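Local atomic coordinates of putative hyaluronoglucosaminidase (Clostridium perfringens, PDB entry 6PWI), a protein that probably hydrolyses N-acetylhexosamine linkages as a family 84 glycoside hydrolase, here represented by the part that includes its catalytic barrel. Residues 366-378 with 409-421. Numbering follows the deposited sequence.
Sequences VILGYVTQETFEF and EMLDPTVTNFKGI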
loop_
_atom_site.group_PDB
_atom_site.type_symbol
_atom_site.label_atom_id
_atom_site.label_comp_id
_atom_site.label_asym_id
_atom_site.label_seq_id
_atom_site.Cartn_x
_atom_site.Cartn_y
_atom_site.Cartn_z
ATOM N N VAL A 366 -5.363 -18.460 -7.160
ATOM C CA VAL A 366 -4.407 -18.418 -8.260
ATOM C C VAL A 366 -3.325 -17.413 -7.875
ATOM O O VAL A 366 -3.407 -16.821 -6.800
ATOM C CB VAL A 366 -5.081 -18.004 -9.587
ATOM C CG1 VAL A 366 -6.074 -19.043 -10.082
ATOM C CG2 VAL A 366 -5.733 -16.623 -9.496
ATOM N N ILE A 367 -2.345 -17.202 -8.765
ATOM C CA ILE A 367 -1.242 -16.292 -8.499
ATOM C C ILE A 367 -1.773 -14.875 -8.294
ATOM O O ILE A 367 -1.374 -14.205 -7.346
ATOM C CB ILE A 367 -0.148 -16.377 -9.583
ATOM C CG1 ILE A 367 0.479 -17.778 -9.615
ATOM C CG2 ILE A 367 0.910 -15.293 -9.382
ATOM C CD1 ILE A 367 1.496 -18.001 -10.721
ATOM N N LEU A 368 -2.668 -14.414 -9.175
ATOM C CA LEU A 368 -3.275 -13.102 -8.987
ATOM C C LEU A 368 -4.647 -13.265 -8.333
ATOM O O LEU A 368 -5.652 -12.811 -8.872
ATOM C CB LEU A 368 -3.388 -12.359 -10.326
ATOM C CG LEU A 368 -2.154 -12.358 -11.233
ATOM C CD1 LEU A 368 -2.453 -11.622 -12.529
ATOM C CD2 LEU A 368 -0.948 -11.732 -10.548
ATOM N N GLY A 369 -4.686 -13.914 -7.165
ATOM C CA GLY A 369 -5.944 -14.203 -6.497
ATOM C C GLY A 369 -6.628 -12.944 -5.962
ATOM O O GLY A 369 -5.970 -11.975 -5.579
ATOM N N TYR A 370 -7.962 -12.974 -5.950
ATOM C CA TYR A 370 -8.741 -11.954 -5.267
ATOM C C TYR A 370 -8.825 -12.333 -3.789
ATOM O O TYR A 370 -8.539 -13.475 -3.429
ATOM C CB TYR A 370 -10.138 -11.862 -5.891
ATOM C CG TYR A 370 -10.266 -11.065 -7.170
ATOM C CD1 TYR A 370 -11.172 -10.015 -7.260
ATOM C CD2 TYR A 370 -9.523 -11.374 -8.305
ATOM C CE1 TYR A 370 -11.328 -9.288 -8.430
ATOM C CE2 TYR A 370 -9.663 -10.654 -9.485
ATOM C CZ TYR A 370 -10.570 -9.606 -9.543
ATOM O OH TYR A 370 -10.729 -8.885 -10.690
ATOM N N VAL A 371 -9.217 -11.378 -2.939
ATOM C CA VAL A 371 -9.479 -11.685 -1.542
ATOM C C VAL A 371 -10.889 -12.250 -1.421
ATOM O O VAL A 371 -11.856 -11.517 -1.609
ATOM C CB VAL A 371 -9.333 -10.450 -0.635
ATOM C CG1 VAL A 371 -9.655 -10.811 0.809
ATOM C CG2 VAL A 371 -7.952 -9.825 -0.740
ATOM N N THR A 372 -11.001 -13.543 -1.100
ATOM C CA THR A 372 -12.310 -14.171 -0.966
ATOM C C THR A 372 -12.358 -15.012 0.305
ATOM O O THR A 372 -11.343 -15.560 0.730
ATOM C CB THR A 372 -12.653 -15.068 -2.165
ATOM O OG1 THR A 372 -11.802 -16.216 -2.147
ATOM C CG2 THR A 372 -12.553 -14.361 -3.498
ATOM N N GLN A 373 -13.562 -15.140 0.873
ATOM C CA GLN A 373 -13.776 -15.990 2.032
ATOM C C GLN A 373 -13.397 -17.434 1.687
ATOM O O GLN A 373 -12.787 -18.122 2.501
ATOM C CB GLN A 373 -15.216 -15.827 2.521
ATOM C CG GLN A 373 -15.581 -16.688 3.722
ATOM C CD GLN A 373 -15.315 -16.041 5.059
ATOM O OE1 GLN A 373 -14.908 -14.882 5.155
ATOM N NE2 GLN A 373 -15.561 -16.794 6.122
ATOM N N GLU A 374 -13.722 -17.866 0.460
ATOM C CA GLU A 374 -13.603 -19.264 0.062
ATOM C C GLU A 374 -12.137 -19.701 0.034
ATOM O O GLU A 374 -11.805 -20.794 0.494
ATOM C CB GLU A 374 -14.275 -19.536 -1.287
ATOM C CG GLU A 374 -15.793 -19.484 -1.252
ATOM C CD GLU A 374 -16.442 -18.102 -1.216
ATOM O OE1 GLU A 374 -15.771 -17.090 -1.565
ATOM O OE2 GLU A 374 -17.630 -18.035 -0.831
ATOM N N THR A 375 -11.264 -18.843 -0.506
ATOM C CA THR A 375 -9.846 -19.158 -0.572
ATOM C C THR A 375 -9.250 -19.305 0.832
ATOM O O THR A 375 -8.362 -20.133 1.044
ATOM C CB THR A 375 -9.076 -18.179 -1.471
ATOM O OG1 THR A 375 -7.895 -18.869 -1.879
ATOM C CG2 THR A 375 -8.698 -16.876 -0.801
ATOM N N PHE A 376 -9.739 -18.499 1.782
ATOM C CA PHE A 376 -9.229 -18.538 3.143
ATOM C C PHE A 376 -9.777 -19.755 3.883
ATOM O O PHE A 376 -9.063 -20.353 4.685
ATOM C CB PHE A 376 -9.441 -17.199 3.856
ATOM C CG PHE A 376 -8.630 -16.072 3.270
ATOM C CD1 PHE A 376 -7.306 -16.269 2.895
ATOM C CD2 PHE A 376 -9.180 -14.813 3.089
ATOM C CE1 PHE A 376 -6.563 -15.239 2.335
ATOM C CE2 PHE A 376 -8.426 -13.780 2.547
ATOM C CZ PHE A 376 -7.123 -13.998 2.160
ATOM N N GLU A 377 -11.030 -20.133 3.588
ATOM C CA GLU A 377 -11.610 -21.351 4.142
ATOM C C GLU A 377 -10.773 -22.551 3.704
ATOM O O GLU A 377 -10.519 -23.463 4.492
ATOM C CB GLU A 377 -13.058 -21.551 3.682
ATOM C CG GLU A 377 -14.084 -20.715 4.425
ATOM C CD GLU A 377 -15.464 -20.618 3.777
ATOM O OE1 GLU A 377 -15.711 -21.316 2.756
ATOM O OE2 GLU A 377 -16.303 -19.846 4.296
ATOM N N PHE A 378 -10.361 -22.543 2.431
ATOM C CA PHE A 378 -9.577 -23.639 1.890
ATOM C C PHE A 378 -8.236 -23.713 2.619
ATOM O O PHE A 378 -7.828 -24.786 3.066
ATOM C CB PHE A 378 -9.383 -23.516 0.375
ATOM C CG PHE A 378 -8.388 -24.519 -0.159
ATOM C CD1 PHE A 378 -8.796 -25.782 -0.554
ATOM C CD2 PHE A 378 -7.033 -24.228 -0.200
ATOM C CE1 PHE A 378 -7.880 -26.718 -1.012
ATOM C CE2 PHE A 378 -6.118 -25.164 -0.655
ATOM C CZ PHE A 378 -6.542 -26.406 -1.064
ATOM N N GLU A 409 -10.355 -3.011 -6.139
ATOM C CA GLU A 409 -11.407 -3.887 -6.623
ATOM C C GLU A 409 -11.278 -5.291 -6.034
ATOM O O GLU A 409 -12.279 -5.995 -5.925
ATOM C CB GLU A 409 -11.310 -4.022 -8.141
ATOM C CG GLU A 409 -12.125 -2.999 -8.900
ATOM C CD GLU A 409 -12.202 -3.285 -10.391
ATOM O OE1 GLU A 409 -11.524 -2.566 -11.164
ATOM O OE2 GLU A 409 -12.929 -4.234 -10.778
ATOM N N MET A 410 -10.053 -5.706 -5.679
ATOM C CA MET A 410 -9.802 -7.084 -5.271
ATOM C C MET A 410 -9.983 -7.264 -3.764
ATOM O O MET A 410 -9.700 -8.338 -3.240
ATOM C CB MET A 410 -8.389 -7.522 -5.671
ATOM C CG MET A 410 -8.202 -7.541 -7.172
ATOM S SD MET A 410 -6.476 -7.580 -7.685
ATOM C CE MET A 410 -6.176 -9.349 -7.691
ATOM N N LEU A 411 -10.467 -6.222 -3.076
ATOM C CA LEU A 411 -10.533 -6.221 -1.623
ATOM C C LEU A 411 -11.989 -6.315 -1.173
ATOM O O LEU A 411 -12.710 -5.323 -1.206
ATOM C CB LEU A 411 -9.874 -4.936 -1.100
ATOM C CG LEU A 411 -8.448 -4.673 -1.585
ATOM C CD1 LEU A 411 -7.910 -3.374 -1.011
ATOM C CD2 LEU A 411 -7.522 -5.835 -1.248
ATOM N N ASP A 412 -12.404 -7.502 -0.716
ATOM C CA ASP A 412 -13.776 -7.725 -0.280
ATOM C C ASP A 412 -13.963 -7.349 1.194
ATOM O O ASP A 412 -13.415 -7.991 2.092
ATOM C CB ASP A 412 -14.228 -9.146 -0.616
ATOM C CG ASP A 412 -15.674 -9.443 -0.265
ATOM O OD1 ASP A 412 -16.337 -8.587 0.390
ATOM O OD2 ASP A 412 -16.119 -10.545 -0.633
ATOM N N PRO A 413 -14.773 -6.307 1.489
ATOM C CA PRO A 413 -14.976 -5.842 2.861
ATOM C C PRO A 413 -15.707 -6.792 3.808
ATOM O O PRO A 413 -15.784 -6.513 5.001
ATOM C CB PRO A 413 -15.761 -4.529 2.723
ATOM C CG PRO A 413 -16.357 -4.559 1.336
ATOM C CD PRO A 413 -15.492 -5.485 0.504
ATOM N N THR A 414 -16.198 -7.926 3.295
ATOM C CA THR A 414 -16.993 -8.837 4.108
ATOM C C THR A 414 -16.188 -10.066 4.532
ATOM O O THR A 414 -16.729 -10.945 5.205
ATOM C CB THR A 414 -18.239 -9.332 3.358
ATOM O OG1 THR A 414 -17.788 -10.102 2.239
ATOM C CG2 THR A 414 -19.169 -8.214 2.934
ATOM N N VAL A 415 -14.914 -10.134 4.118
ATOM C CA VAL A 415 -14.067 -11.281 4.418
ATOM C C VAL A 415 -13.370 -11.061 5.759
ATOM O O VAL A 415 -12.744 -10.026 5.968
ATOM C CB VAL A 415 -13.046 -11.548 3.297
ATOM C CG1 VAL A 415 -12.136 -12.719 3.642
ATOM C CG2 VAL A 415 -13.726 -11.779 1.961
ATOM N N THR A 416 -13.427 -12.072 6.634
ATOM C CA THR A 416 -13.042 -11.887 8.028
ATOM C C THR A 416 -11.952 -12.871 8.470
ATOM O O THR A 416 -11.390 -12.716 9.550
ATOM C CB THR A 416 -14.267 -12.024 8.947
ATOM O OG1 THR A 416 -14.810 -13.336 8.772
ATOM C CG2 THR A 416 -15.346 -11.000 8.670
ATOM N N ASN A 417 -11.650 -13.886 7.654
ATOM C CA ASN A 417 -10.989 -15.074 8.180
ATOM C C ASN A 417 -9.507 -15.126 7.791
ATOM O O ASN A 417 -9.030 -16.141 7.276
ATOM C CB ASN A 417 -11.742 -16.350 7.776
ATOM C CG ASN A 417 -11.999 -16.459 6.284
ATOM O OD1 ASN A 417 -12.005 -15.455 5.568
ATOM N ND2 ASN A 417 -12.215 -17.676 5.803
ATOM N N PHE A 418 -8.767 -14.042 8.064
ATOM C CA PHE A 418 -7.363 -13.992 7.686
ATOM C C PHE A 418 -6.617 -12.979 8.549
ATOM O O PHE A 418 -7.238 -12.104 9.147
ATOM C CB PHE A 418 -7.198 -13.777 6.175
ATOM C CG PHE A 418 -7.547 -12.401 5.672
ATOM C CD1 PHE A 418 -6.565 -11.566 5.168
ATOM C CD2 PHE A 418 -8.852 -11.937 5.710
ATOM C CE1 PHE A 418 -6.881 -10.298 4.707
ATOM C CE2 PHE A 418 -9.167 -10.670 5.244
ATOM C CZ PHE A 418 -8.182 -9.852 4.739
ATOM N N LYS A 419 -5.282 -13.110 8.567
ATOM C CA LYS A 419 -4.409 -12.509 9.563
ATOM C C LYS A 419 -3.957 -11.115 9.134
ATOM O O LYS A 419 -3.454 -10.351 9.952
ATOM C CB LYS A 419 -3.161 -13.376 9.763
ATOM C CG LYS A 419 -3.380 -14.698 10.483
ATOM C CD LYS A 419 -2.097 -15.429 10.822
ATOM C CE LYS A 419 -2.210 -16.238 12.102
ATOM N NZ LYS A 419 -1.098 -17.213 12.229
ATOM N N GLY A 420 -4.110 -10.789 7.847
ATOM C CA GLY A 420 -3.622 -9.521 7.334
ATOM C C GLY A 420 -3.218 -9.609 5.867
ATOM O O GLY A 420 -3.355 -10.655 5.239
ATOM N N ILE A 421 -2.703 -8.497 5.332
ATOM C CA ILE A 421 -2.499 -8.405 3.899
ATOM C C ILE A 421 -1.289 -7.521 3.602
ATOM O O ILE A 421 -1.073 -6.503 4.262
ATOM C CB ILE A 421 -3.799 -7.926 3.209
ATOM C CG1 ILE A 421 -3.637 -7.792 1.691
ATOM C CG2 ILE A 421 -4.342 -6.658 3.856
ATOM C CD1 ILE A 421 -4.937 -7.910 0.915
HETATM O O HOH W 1 -12.853 -7.079 -10.652
HETATM O O HOH W 2 -15.823 -13.460 -0.179
HETATM O O HOH W 3 -7.408 -18.485 6.278
#
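With its CG anti to the carbonyl carbon, the ring of Phe-376 swings beside its own backbone N, while Phe-418, its CG between N and the carbonyl carbon (chi1 72°), turns to meet it. The two rings form an offset stack, centroids 4.6 Å apart and planes 11° from parallel; Phe-418 CB sits over the centre of the Phe-376 ring, a CH-pi contact. Val-415 CG1 closes the edge of that ring, 3.7 Å from Phe-376 CD2, and Thr-375 CG2 covers its opposite face. A second CH-pi contact lies at the other end, where Met-410 CG stands over the face of the Tyr-370 ring, 3.8 Å from its centroid. Between them Val-371 N donates to Met-410 O (3.1 Å, N-H...O 160°), in the carbonyl plane, and Val-371 packs CG2 on Leu-411 CD2 and Ile-421 CD1. Asn-417 ND2 gives a weak bond, 3.4 Å, to Gln-373 O in the first turn of helix 373-383. Waters join Tyr-370 OH to Glu-409 OE2, whose OE1 accepts from Glu-490 N, and Gln-373 N to Asp-412 OD2. The contact thus packs the loop after strand 359-362 and the first turn of helix 373-383 against the loop entering the eighth strand, 418-423, of the beta/alpha barrel, with Met-389 of strand 387-391 touching both Val-371 and Phe-376. Its chemistry implies cohesion chiefly through apolar and aromatic surfaces, supplemented by one sound backbone bond, the weak Asn-417 bond and two bridging waters.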